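Local atomic coordinates of putative cell adhesion protein (Bacteroides fragilis, PDB entry 4H40), a protein that probably serves as a fimbrillin-like fimbrial protein, a building element of a distinct type of bacterial pilus thought to mediate cell adhesion. Residues G21-S26 with F49-G54; F117-P122 with L172-I177; I204-I209 with I267-N272; A236-T241 with A253-L258. All coordinates share one frame; numbering follows the deposited sequence.

Overall arrangement
From the N terminus, contact 1 comes first: the loop leading into strand 56-62 folds back onto short strand 23-24 and closes a loop of 22 residues. Contact 2 follows in series, closing 49 residues as strand 113-121 meets the passage from strand 169-173 to strand 177-190. These two touch, because G22 and Y24 make probable backbone hydrogen bonds to I177. On the opposite side of the chain's centre, contact 3 joins strands 197-207 and 266-275 across 57 residues, and contact 4, closing 11, lies wholly between 209 and 267. Contact 4 packs edge strand 237-240 onto strand 251-257; probable backbone hydrogen bonds from I204 and I206 to I240 and V238 join it to contact 3.

Contact 1. Residues G21-S26 with F49-G54; sequences GGYYPS and FLLEDG
Y23 and F49 form a single antiparallel hydrogen-bonded bridge: Y23 N to F49 O and F49 N to Y23 O are both 2.9 Å. No further rung follows, because the two chain directions diverge by 99° and the segments cross at this point. Side chains widen the contact. F49 CB lies over one face of the Y23 ring, 4.2 Å from its centroid, a CH-pi approach, while the rim atom Y23 CE1 comes 3.3 Å from L50 O. At the end of the same ring, Y23 OH donates to E52 OE2 at 3.0 Å, reaching that oxygen on its anti side, with ring and carboxylate planes 81° apart. The bend of E52 at chi2 (-55°) turns its CD to the Y23 hydroxyl. P25 makes a second CH-pi contact, its CG standing over the centre of the F49 ring, 3.7 Å from the centroid. L51 CD2 rests 3.5 Å from G22 O and also meets Y23 CB.

Further out, D53 forms a salt bridge with R79, and E52 O accepts a bond from S55 OG, so the far part of the loop has attachments of its own. Through the edge not used by F49, G22 and Y24 bond to the backbone of I177. Short strand 23-24 thus lies between parallel strand 177-190 and the loop that leads into strand 56-62.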
loop_
_atom_site.group_PDB
_atom_site.type_symbol
_atom_site.label_atom_id
_atom_site.label_comp_id
_atom_site.label_asym_id
_atom_site.label_seq_id
_atom_site.Cartn_x
_atom_site.Cartn_y
_atom_site.Cartn_z
ATOM N N GLY B 21 33.785 16.073 2.434
ATOM C CA GLY B 21 32.952 16.509 1.322
ATOM C C GLY B 21 31.472 16.349 1.573
ATOM O O GLY B 21 30.661 16.682 0.707
ATOM N N GLY B 22 31.130 15.843 2.756
ATOM C CA GLY B 22 29.762 15.629 3.201
ATOM C C GLY B 22 29.132 14.362 2.670
ATOM O O GLY B 22 29.833 13.448 2.225
ATOM N N TYR B 23 27.804 14.280 2.761
ATOM C CA TYR B 23 27.107 13.124 2.232
ATOM C C TYR B 23 25.735 13.508 1.678
ATOM O O TYR B 23 25.164 14.537 2.047
ATOM C CB TYR B 23 26.993 11.986 3.271
ATOM C CG TYR B 23 25.937 12.170 4.340
ATOM C CD1 TYR B 23 26.198 12.915 5.483
ATOM C CD2 TYR B 23 24.723 11.506 4.261
ATOM C CE1 TYR B 23 25.266 13.010 6.517
ATOM C CE2 TYR B 23 23.772 11.609 5.277
ATOM C CZ TYR B 23 24.041 12.376 6.400
ATOM O OH TYR B 23 23.096 12.480 7.401
ATOM N N TYR B 24 25.242 12.682 0.746
ATOM C CA TYR B 24 23.909 12.811 0.202
ATOM C C TYR B 24 23.031 11.912 1.045
ATOM O O TYR B 24 23.269 10.691 1.087
ATOM C CB TYR B 24 23.861 12.421 -1.278
ATOM C CG TYR B 24 24.500 13.419 -2.208
ATOM C CD1 TYR B 24 23.816 14.565 -2.605
ATOM C CD2 TYR B 24 25.767 13.190 -2.742
ATOM C CE1 TYR B 24 24.381 15.469 -3.496
ATOM C CE2 TYR B 24 26.347 14.092 -3.632
ATOM C CZ TYR B 24 25.652 15.237 -4.000
ATOM O OH TYR B 24 26.207 16.137 -4.879
ATOM N N PRO B 25 22.091 12.484 1.825
ATOM C CA PRO B 25 21.249 11.635 2.682
ATOM C C PRO B 25 20.228 10.832 1.882
ATOM O O PRO B 25 19.888 11.169 0.744
ATOM C CB PRO B 25 20.558 12.655 3.587
ATOM C CG PRO B 25 20.477 13.872 2.749
ATOM C CD PRO B 25 21.719 13.908 1.946
ATOM N N SER B 26 19.719 9.791 2.497
ATOM C CA SER B 26 18.693 8.930 1.931
ATOM C C SER B 26 17.390 9.732 1.662
ATOM O O SER B 26 17.017 10.559 2.503
ATOM C CB SER B 26 18.434 7.794 2.909
ATOM O OG SER B 26 17.439 6.938 2.388
ATOM N N PHE B 49 24.606 17.088 3.216
ATOM C CA PHE B 49 24.655 17.255 4.658
ATOM C C PHE B 49 26.079 17.094 5.132
ATOM O O PHE B 49 26.892 16.512 4.419
ATOM C CB PHE B 49 23.755 16.227 5.347
ATOM C CG PHE B 49 22.267 16.470 5.270
ATOM C CD1 PHE B 49 21.751 17.516 4.511
ATOM C CD2 PHE B 49 21.374 15.627 5.927
ATOM C CE1 PHE B 49 20.373 17.704 4.394
ATOM C CE2 PHE B 49 19.990 15.839 5.837
ATOM C CZ PHE B 49 19.498 16.881 5.069
ATOM N N LEU B 50 26.393 17.610 6.336
ATOM C CA LEU B 50 27.724 17.434 6.917
ATOM C C LEU B 50 27.805 16.036 7.438
ATOM O O LEU B 50 26.785 15.537 7.925
ATOM C CB LEU B 50 27.988 18.412 8.069
ATOM C CG LEU B 50 27.883 19.904 7.849
ATOM C CD1 LEU B 50 28.053 20.614 9.170
ATOM C CD2 LEU B 50 28.936 20.399 6.881
ATOM N N LEU B 51 28.997 15.407 7.389
ATOM C CA LEU B 51 29.186 14.073 7.955
ATOM C C LEU B 51 28.834 14.158 9.432
ATOM O O LEU B 51 29.165 15.158 10.067
ATOM C CB LEU B 51 30.631 13.579 7.738
ATOM C CG LEU B 51 31.107 13.484 6.284
ATOM C CD1 LEU B 51 32.595 13.172 6.201
ATOM C CD2 LEU B 51 30.306 12.450 5.503
ATOM N N GLU B 52 28.094 13.194 9.958
ATOM C CA GLU B 52 27.637 13.247 11.351
ATOM C C GLU B 52 28.811 13.198 12.348
ATOM O O GLU B 52 29.771 12.448 12.171
ATOM C CB GLU B 52 26.600 12.145 11.662
ATOM C CG GLU B 52 25.310 12.229 10.836
ATOM C CD GLU B 52 24.536 13.542 10.863
ATOM O OE1 GLU B 52 24.431 14.145 11.957
ATOM O OE2 GLU B 52 24.023 13.960 9.795
ATOM N N ASP B 53 28.757 14.075 13.347
ATOM C CA ASP B 53 29.762 14.170 14.397
ATOM C C ASP B 53 29.917 12.809 15.096
ATOM O O ASP B 53 28.909 12.192 15.458
ATOM C CB ASP B 53 29.340 15.267 15.393
ATOM C CG ASP B 53 30.408 15.689 16.370
ATOM O OD1 ASP B 53 30.598 14.983 17.378
ATOM O OD2 ASP B 53 31.007 16.763 16.165
ATOM N N GLY B 54 31.163 12.340 15.220
ATOM C CA GLY B 54 31.487 11.073 15.869
ATOM C C GLY B 54 31.566 9.880 14.938
ATOM O O GLY B 54 31.999 8.799 15.348
#

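Contact 2. Residues F117-P122 with L172-I177; sequences FRILSP and LYLPPI
F117 and L172 make the aromatic part of this contact, a CH-pi approach in which L172 CD1 sits over one ring face, 4.0 Å from the centroid and displaced toward the rim. The closest ring atom is F117 CE1, 3.6 Å from L172 CD1, and the two side chains slide past each other in opposite directions. At the ring's edge, near its plane, F117 CZ faces the backbone oxygen Y173 O at 3.9 Å.

Contacts between aliphatic groups and the rest of the ring come next. F117 CE2 meets L174 CD2 at 3.6 Å and P175 CD at 3.8 Å, both obliquely. L174 CD2 is shared, since I119 CD1 touches it as well.

No hydrogen bond joins the segments, and the end-to-end directions of their touching parts, residues 117 to 121 and 172 to 177, differ by 49°. Strand 113-121 pairs instead with strands 56-62 and 153-157, while strand 169-173 belongs to a separate three-stranded sheet. The contact packs one face of strand 113-121 against the end of strand 169-173 and the connection to 177-190, consistent with the beta-sandwich build of transthyretin-like domains.

Beyond P175 the chain turns toward strand 177-190, and I177 provides the remaining apolar contacts. I177 CG2 lies 3.8 Å from I119 CB, the two isoleucines crossing at about a right angle. The other branch ends in I177 CD1, 3.8 Å from S121 CB.

The polar element is satisfied elsewhere: S121 OG is hydrogen-bonded to T56 O of strand 56-62, while S121 CB faces I177.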
loop_
_atom_site.group_PDB
_atom_site.type_symbol
_atom_site.label_atom_id
_atom_site.label_comp_id
_atom_site.label_asym_id
_atom_site.label_seq_id
_atom_site.Cartn_x
_atom_site.Cartn_y
_atom_site.Cartn_z
ATOM N N PHE B 117 41.376 7.134 -4.939
ATOM C CA PHE B 117 40.959 6.932 -3.562
ATOM C C PHE B 117 39.448 6.786 -3.463
ATOM O O PHE B 117 38.686 7.412 -4.205
ATOM C CB PHE B 117 41.509 8.017 -2.592
ATOM C CG PHE B 117 41.049 9.437 -2.829
ATOM C CD1 PHE B 117 41.719 10.261 -3.721
ATOM C CD2 PHE B 117 39.953 9.956 -2.143
ATOM C CE1 PHE B 117 41.270 11.570 -3.966
ATOM C CE2 PHE B 117 39.508 11.271 -2.380
ATOM C CZ PHE B 117 40.175 12.071 -3.286
ATOM N N ARG B 118 39.034 5.899 -2.556
ATOM C CA ARG B 118 37.639 5.610 -2.241
ATOM C C ARG B 118 37.419 5.843 -0.756
ATOM O O ARG B 118 38.379 5.827 0.028
ATOM C CB ARG B 118 37.242 4.178 -2.640
ATOM C CG ARG B 118 37.454 3.873 -4.103
ATOM C CD ARG B 118 36.562 2.757 -4.571
ATOM N NE ARG B 118 36.097 3.052 -5.920
ATOM C CZ ARG B 118 34.832 3.021 -6.312
ATOM N NH1 ARG B 118 33.879 2.640 -5.478
ATOM N NH2 ARG B 118 34.513 3.344 -7.548
ATOM N N ILE B 119 36.162 6.106 -0.377
ATOM C CA ILE B 119 35.765 6.372 1.007
ATOM C C ILE B 119 34.673 5.420 1.399
ATOM O O ILE B 119 33.820 5.076 0.578
ATOM C CB ILE B 119 35.293 7.853 1.254
ATOM C CG1 ILE B 119 36.008 8.926 0.394
ATOM C CG2 ILE B 119 35.219 8.212 2.752
ATOM C CD1 ILE B 119 37.430 9.140 0.679
ATOM N N LEU B 120 34.682 5.046 2.679
ATOM C CA LEU B 120 33.693 4.216 3.364
ATOM C C LEU B 120 33.384 4.854 4.698
ATOM O O LEU B 120 34.296 5.382 5.347
ATOM C CB LEU B 120 34.207 2.785 3.584
ATOM C CG LEU B 120 34.533 1.965 2.366
ATOM C CD1 LEU B 120 35.589 0.980 2.686
ATOM C CD2 LEU B 120 33.313 1.251 1.821
ATOM N N SER B 121 32.122 4.794 5.122
ATOM C CA SER B 121 31.714 5.295 6.433
ATOM C C SER B 121 30.545 4.451 6.925
ATOM O O SER B 121 29.527 4.383 6.223
ATOM C CB SER B 121 31.370 6.780 6.405
ATOM O OG SER B 121 31.060 7.226 7.713
ATOM N N PRO B 122 30.682 3.710 8.053
ATOM C CA PRO B 122 31.823 3.648 9.000
ATOM C C PRO B 122 33.128 3.125 8.389
ATOM O O PRO B 122 33.106 2.478 7.337
ATOM C CB PRO B 122 31.322 2.680 10.086
ATOM C CG PRO B 122 29.832 2.764 10.010
ATOM C CD PRO B 122 29.557 2.887 8.540
ATOM N N LEU B 172 43.714 17.058 0.723
ATOM C CA LEU B 172 42.956 16.085 -0.053
ATOM C C LEU B 172 41.475 16.411 0.069
ATOM O O LEU B 172 40.873 16.170 1.112
ATOM C CB LEU B 172 43.265 14.663 0.454
ATOM C CG LEU B 172 42.615 13.498 -0.284
ATOM C CD1 LEU B 172 43.388 13.142 -1.508
ATOM C CD2 LEU B 172 42.561 12.293 0.597
ATOM N N TYR B 173 40.898 17.002 -0.978
ATOM C CA TYR B 173 39.478 17.356 -0.972
ATOM C C TYR B 173 38.645 16.111 -1.329
ATOM O O TYR B 173 38.757 15.558 -2.440
ATOM C CB TYR B 173 39.199 18.548 -1.910
ATOM C CG TYR B 173 39.764 19.854 -1.392
ATOM C CD1 TYR B 173 39.077 20.607 -0.442
ATOM C CD2 TYR B 173 40.989 20.337 -1.848
ATOM C CE1 TYR B 173 39.597 21.806 0.049
ATOM C CE2 TYR B 173 41.519 21.537 -1.368
ATOM C CZ TYR B 173 40.821 22.269 -0.414
ATOM O OH TYR B 173 41.324 23.459 0.078
ATOM N N LEU B 174 37.847 15.648 -0.349
ATOM C CA LEU B 174 37.040 14.453 -0.498
ATOM C C LEU B 174 35.754 14.752 -1.207
ATOM O O LEU B 174 35.108 15.752 -0.886
ATOM C CB LEU B 174 36.727 13.790 0.853
ATOM C CG LEU B 174 37.879 13.317 1.727
ATOM C CD1 LEU B 174 37.369 12.399 2.768
ATOM C CD2 LEU B 174 38.927 12.597 0.937
ATOM N N PRO B 175 35.334 13.886 -2.157
ATOM C CA PRO B 175 34.025 14.092 -2.778
ATOM C C PRO B 175 32.896 13.681 -1.805
ATOM O O PRO B 175 33.168 12.957 -0.835
ATOM C CB PRO B 175 34.073 13.190 -4.021
ATOM C CG PRO B 175 35.429 12.498 -3.995
ATOM C CD PRO B 175 35.955 12.629 -2.627
ATOM N N PRO B 176 31.638 14.142 -1.974
ATOM C CA PRO B 176 30.588 13.672 -1.061
ATOM C C PRO B 176 30.360 12.156 -1.237
ATOM O O PRO B 176 30.709 11.585 -2.276
ATOM C CB PRO B 176 29.362 14.498 -1.453
ATOM C CG PRO B 176 29.617 14.955 -2.842
ATOM C CD PRO B 176 31.098 15.022 -3.035
ATOM N N ILE B 177 29.844 11.492 -0.185
ATOM C CA ILE B 177 29.565 10.056 -0.210
ATOM C C ILE B 177 28.032 9.854 -0.145
ATOM O O ILE B 177 27.285 10.786 0.113
ATOM C CB ILE B 177 30.382 9.276 0.863
ATOM C CG1 ILE B 177 30.139 9.796 2.308
ATOM C CG2 ILE B 177 31.880 9.259 0.493
ATOM C CD1 ILE B 177 31.036 9.139 3.433
#

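Contact 3. Residues I204-I209 with I267-N272; sequences IEISGI and ISVLLN
I204 and L271 lie side by side and point the same way from an antiparallel beta ladder, with I204 CG1 4.0 Å from L271 CG. They form a non-hydrogen-bonded pair, as do I206 and V269; the axes of the short strand segments 204-207 and 267-272 approach to 4.7 Å, with directions 169° apart. On the same face the side chains of I204 and V269 cross obliquely, and the methyls that meet, I204 CG2 and V269 CG1 at 3.9 Å, each stand anti to their own backbone N (V269 chi1 175°). I206 CG2 meets I267 CG2 in a similar oblique crossing. This apolar face turns to F186 and V188 of strand 177-190, which packs against it as in a beta sandwich.

The other face holds E205, S207, S268 and L270, which belong to the hydrogen-bonded pairs. E205 and L270 exchange two bonds, L270 N to E205 O being 2.8 Å. S207 N donates to S268 O at 2.8 Å, whereas the return bond from S268 N to S207 O is weak, with an N-H...O angle of 130°.

E205 divides its carboxylate: OE2 forms a salt bridge with R239, and OE1 accepts from a water at 2.9 Å that is weakly bonded to N272 ND2.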
loop_
_atom_site.group_PDB
_atom_site.type_symbol
_atom_site.label_atom_id
_atom_site.label_comp_id
_atom_site.label_asym_id
_atom_site.label_seq_id
_atom_site.Cartn_x
_atom_site.Cartn_y
_atom_site.Cartn_z
ATOM N N ILE B 204 10.766 -4.412 16.320
ATOM C CA ILE B 204 10.226 -4.568 14.963
ATOM C C ILE B 204 11.126 -5.518 14.169
ATOM O O ILE B 204 12.314 -5.242 13.984
ATOM C CB ILE B 204 10.072 -3.181 14.270
ATOM C CG1 ILE B 204 9.057 -2.312 15.023
ATOM C CG2 ILE B 204 9.713 -3.335 12.766
ATOM C CD1 ILE B 204 9.220 -0.912 14.793
ATOM N N GLU B 205 10.557 -6.645 13.733
ATOM C CA GLU B 205 11.266 -7.641 12.944
ATOM C C GLU B 205 10.761 -7.630 11.485
ATOM O O GLU B 205 9.575 -7.831 11.212
ATOM C CB GLU B 205 11.146 -9.023 13.571
ATOM C CG GLU B 205 12.010 -10.053 12.867
ATOM C CD GLU B 205 12.278 -11.314 13.661
ATOM O OE1 GLU B 205 11.317 -11.888 14.228
ATOM O OE2 GLU B 205 13.456 -11.742 13.697
ATOM N N ILE B 206 11.686 -7.315 10.579
ATOM C CA ILE B 206 11.515 -7.285 9.141
ATOM C C ILE B 206 12.053 -8.648 8.639
ATOM O O ILE B 206 13.142 -9.055 9.020
ATOM C CB ILE B 206 12.235 -6.043 8.557
ATOM C CG1 ILE B 206 11.765 -4.749 9.283
ATOM C CG2 ILE B 206 12.054 -5.941 7.032
ATOM C CD1 ILE B 206 12.468 -3.499 8.893
ATOM N N SER B 207 11.241 -9.379 7.875
ATOM C CA SER B 207 11.541 -10.724 7.370
ATOM C C SER B 207 11.316 -10.819 5.871
ATOM O O SER B 207 10.462 -10.113 5.333
ATOM C CB SER B 207 10.653 -11.751 8.070
ATOM O OG SER B 207 11.153 -12.141 9.339
ATOM N N GLY B 208 12.059 -11.712 5.227
ATOM C CA GLY B 208 11.968 -11.960 3.793
ATOM C C GLY B 208 12.783 -10.993 2.966
ATOM O O GLY B 208 12.381 -10.607 1.865
ATOM N N ILE B 209 13.937 -10.590 3.495
ATOM C CA ILE B 209 14.806 -9.636 2.816
ATOM C C ILE B 209 16.069 -10.378 2.283
ATOM O O ILE B 209 16.193 -11.590 2.475
ATOM C CB ILE B 209 15.115 -8.426 3.739
ATOM C CG1 ILE B 209 15.324 -8.866 5.217
ATOM C CG2 ILE B 209 14.007 -7.422 3.618
ATOM C CD1 ILE B 209 16.178 -7.961 6.056
ATOM N N ILE B 267 7.436 -9.220 2.069
ATOM C CA ILE B 267 8.287 -8.780 3.166
ATOM C C ILE B 267 7.329 -8.602 4.352
ATOM O O ILE B 267 6.438 -7.757 4.260
ATOM C CB ILE B 267 9.112 -7.488 2.829
ATOM C CG1 ILE B 267 10.233 -7.799 1.811
ATOM C CG2 ILE B 267 9.707 -6.862 4.112
ATOM C CD1 ILE B 267 10.786 -6.593 1.093
ATOM N N SER B 268 7.449 -9.432 5.408
ATOM C CA SER B 268 6.627 -9.271 6.603
ATOM C C SER B 268 7.360 -8.362 7.597
ATOM O O SER B 268 8.592 -8.385 7.700
ATOM C CB SER B 268 6.256 -10.602 7.239
ATOM O OG SER B 268 7.149 -11.016 8.256
ATOM N N VAL B 269 6.581 -7.525 8.279
ATOM C CA VAL B 269 7.016 -6.572 9.286
ATOM C C VAL B 269 6.200 -6.865 10.561
ATOM O O VAL B 269 4.992 -6.631 10.582
ATOM C CB VAL B 269 6.877 -5.102 8.802
ATOM C CG1 VAL B 269 7.226 -4.125 9.913
ATOM C CG2 VAL B 269 7.760 -4.835 7.595
ATOM N N LEU B 270 6.860 -7.416 11.601
ATOM C CA LEU B 270 6.199 -7.697 12.874
ATOM C C LEU B 270 6.547 -6.643 13.913
ATOM O O LEU B 270 7.698 -6.537 14.307
ATOM C CB LEU B 270 6.593 -9.066 13.423
ATOM C CG LEU B 270 5.924 -10.290 12.901
ATOM C CD1 LEU B 270 6.494 -11.487 13.614
ATOM C CD2 LEU B 270 4.444 -10.247 13.143
ATOM N N LEU B 271 5.548 -5.923 14.399
ATOM C CA LEU B 271 5.740 -4.903 15.409
ATOM C C LEU B 271 5.310 -5.458 16.740
ATOM O O LEU B 271 4.160 -5.839 16.891
ATOM C CB LEU B 271 4.944 -3.634 15.053
ATOM C CG LEU B 271 5.288 -2.983 13.709
ATOM C CD1 LEU B 271 4.408 -3.531 12.591
ATOM C CD2 LEU B 271 5.143 -1.512 13.774
ATOM N N ASN B 272 6.254 -5.575 17.684
ATOM C CA ASN B 272 6.027 -6.053 19.045
ATOM C C ASN B 272 6.023 -4.842 19.937
ATOM O O ASN B 272 7.078 -4.233 20.170
ATOM C CB ASN B 272 7.089 -7.057 19.443
ATOM C CG ASN B 272 7.171 -8.223 18.501
ATOM O OD1 ASN B 272 6.406 -9.162 18.601
ATOM N ND2 ASN B 272 8.086 -8.168 17.558
HETATM O O HOH W 1 9.375 -11.031 16.244
#

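Contact 4. Residues A236-T241 with A253-L258; sequences ASVRIT and AHTGVL
A253 and I240 begin a face-to-face packing of two beta layers, with A253 CB 3.7 Å from I240 CG2. Strand 237-240 is the edge of a four-stranded antiparallel sheet, and strand 251-257 belongs to the opposing layer through its pairing with strand 177-190. The axes of the short strand segments 237-240 and 253-257 pass 7.6 Å apart at 151°, and no direct hydrogen bond links the segments, so the strands are not ladder partners, and the packing is consistent with a beta sandwich.

At H254 the contact is made by the backbone, whose oxygen H254 O lies 3.6 Å from the same I240 CG2. The imidazole belongs to the other side of the strand, where ND1 is hydrogen-bonded to Y139 OH.

T255 comes next and has the largest share of the second segment, pointing at strand 237-240. T255 CB rests 3.7 Å from I240 CG1, and T255 CG2 adds a contact to I240 CD1 at 3.8 Å, the two side chains crossing obliquely. T255 and V238 reach toward each other tip to tip. The hydroxyl OG1 stands anti to the backbone N (chi1 -159°), which puts it beside a water that bridges the layers. The water is 2.8 Å from T255 OG1 and donates to R239 O, so it connects the two segments beside the methyl contacts.

After G256, V257 meets V238 at about a right angle, while its side chain also packs on A182 and M184 of strand 177-190. The V257 contact is made by one methyl from each valine, V257 CG1 and V238 CG1, 4.2 Å apart.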
loop_
_atom_site.group_PDB
_atom_site.type_symbol
_atom_site.label_atom_id
_atom_site.label_comp_id
_atom_site.label_asym_id
_atom_site.label_seq_id
_atom_site.Cartn_x
_atom_site.Cartn_y
_atom_site.Cartn_z
ATOM N N ALA B 236 16.042 -14.723 5.698
ATOM C CA ALA B 236 16.783 -13.497 6.034
ATOM C C ALA B 236 15.885 -12.493 6.712
ATOM O O ALA B 236 14.787 -12.195 6.238
ATOM C CB ALA B 236 17.426 -12.885 4.808
ATOM N N SER B 237 16.358 -11.983 7.846
ATOM C CA SER B 237 15.613 -11.031 8.667
ATOM C C SER B 237 16.522 -10.019 9.386
ATOM O O SER B 237 17.746 -10.202 9.472
ATOM C CB SER B 237 14.755 -11.783 9.692
ATOM O OG SER B 237 15.444 -12.094 10.892
ATOM N N VAL B 238 15.895 -8.963 9.926
ATOM C CA VAL B 238 16.574 -7.935 10.711
ATOM C C VAL B 238 15.615 -7.460 11.848
ATOM O O VAL B 238 14.399 -7.432 11.661
ATOM C CB VAL B 238 17.162 -6.779 9.855
ATOM C CG1 VAL B 238 16.086 -5.918 9.211
ATOM C CG2 VAL B 238 18.098 -5.930 10.686
ATOM N N ARG B 239 16.170 -7.178 13.037
ATOM C CA ARG B 239 15.392 -6.716 14.169
ATOM C C ARG B 239 15.774 -5.278 14.575
ATOM O O ARG B 239 16.960 -4.962 14.704
ATOM C CB ARG B 239 15.582 -7.672 15.341
ATOM C CG ARG B 239 14.641 -7.416 16.500
ATOM C CD ARG B 239 14.833 -8.362 17.672
ATOM N NE ARG B 239 14.751 -9.792 17.332
ATOM C CZ ARG B 239 13.623 -10.479 17.147
ATOM N NH1 ARG B 239 12.441 -9.868 17.212
ATOM N NH2 ARG B 239 13.666 -11.774 16.871
ATOM N N ILE B 240 14.769 -4.402 14.726
ATOM C CA ILE B 240 14.946 -3.027 15.219
ATOM C C ILE B 240 14.529 -3.102 16.669
ATOM O O ILE B 240 13.402 -3.495 16.941
ATOM C CB ILE B 240 14.166 -1.934 14.433
ATOM C CG1 ILE B 240 14.263 -2.104 12.883
ATOM C CG2 ILE B 240 14.628 -0.554 14.882
ATOM C CD1 ILE B 240 13.270 -1.191 12.080
ATOM N N THR B 241 15.444 -2.839 17.597
ATOM C CA THR B 241 15.156 -2.923 19.024
ATOM C C THR B 241 15.035 -1.522 19.624
ATOM O O THR B 241 14.429 -1.357 20.686
ATOM C CB THR B 241 16.234 -3.762 19.751
ATOM O OG1 THR B 241 17.532 -3.424 19.254
ATOM C CG2 THR B 241 16.018 -5.252 19.582
ATOM N N ALA B 253 11.288 4.156 14.475
ATOM C CA ALA B 253 12.282 3.095 14.349
ATOM C C ALA B 253 12.747 3.033 12.908
ATOM O O ALA B 253 11.942 3.208 12.002
ATOM C CB ALA B 253 11.703 1.765 14.804
ATOM N N HIS B 254 14.042 2.885 12.691
ATOM C CA HIS B 254 14.604 2.778 11.348
ATOM C C HIS B 254 15.734 1.753 11.306
ATOM O O HIS B 254 16.281 1.367 12.336
ATOM C CB HIS B 254 15.075 4.137 10.806
ATOM C CG HIS B 254 16.196 4.754 11.575
ATOM N ND1 HIS B 254 17.486 4.743 11.097
ATOM C CD2 HIS B 254 16.181 5.397 12.762
ATOM C CE1 HIS B 254 18.212 5.383 11.996
ATOM N NE2 HIS B 254 17.473 5.774 13.022
ATOM N N THR B 255 16.036 1.277 10.114
ATOM C CA THR B 255 17.107 0.326 9.894
ATOM C C THR B 255 17.516 0.340 8.452
ATOM O O THR B 255 16.731 0.746 7.578
ATOM C CB THR B 255 16.707 -1.100 10.336
ATOM O OG1 THR B 255 17.881 -1.844 10.564
ATOM C CG2 THR B 255 15.814 -1.825 9.346
ATOM N N GLY B 256 18.734 -0.143 8.219
ATOM C CA GLY B 256 19.262 -0.313 6.882
ATOM C C GLY B 256 18.856 -1.685 6.411
ATOM O O GLY B 256 18.758 -2.615 7.222
ATOM N N VAL B 257 18.586 -1.814 5.120
ATOM C CA VAL B 257 18.284 -3.093 4.493
ATOM C C VAL B 257 19.049 -3.113 3.176
ATOM O O VAL B 257 19.202 -2.078 2.529
ATOM C CB VAL B 257 16.768 -3.463 4.343
ATOM C CG1 VAL B 257 16.103 -3.622 5.704
ATOM C CG2 VAL B 257 16.009 -2.454 3.508
ATOM N N LEU B 258 19.578 -4.260 2.816
ATOM C CA LEU B 258 20.331 -4.377 1.580
ATOM C C LEU B 258 19.398 -4.264 0.383
ATOM O O LEU B 258 18.272 -4.758 0.498
ATOM C CB LEU B 258 21.056 -5.734 1.525
ATOM C CG LEU B 258 22.131 -6.019 2.553
ATOM C CD1 LEU B 258 22.581 -7.468 2.417
ATOM C CD2 LEU B 258 23.319 -5.095 2.379
HETATM O O HOH W 2 18.295 -3.135 13.029
#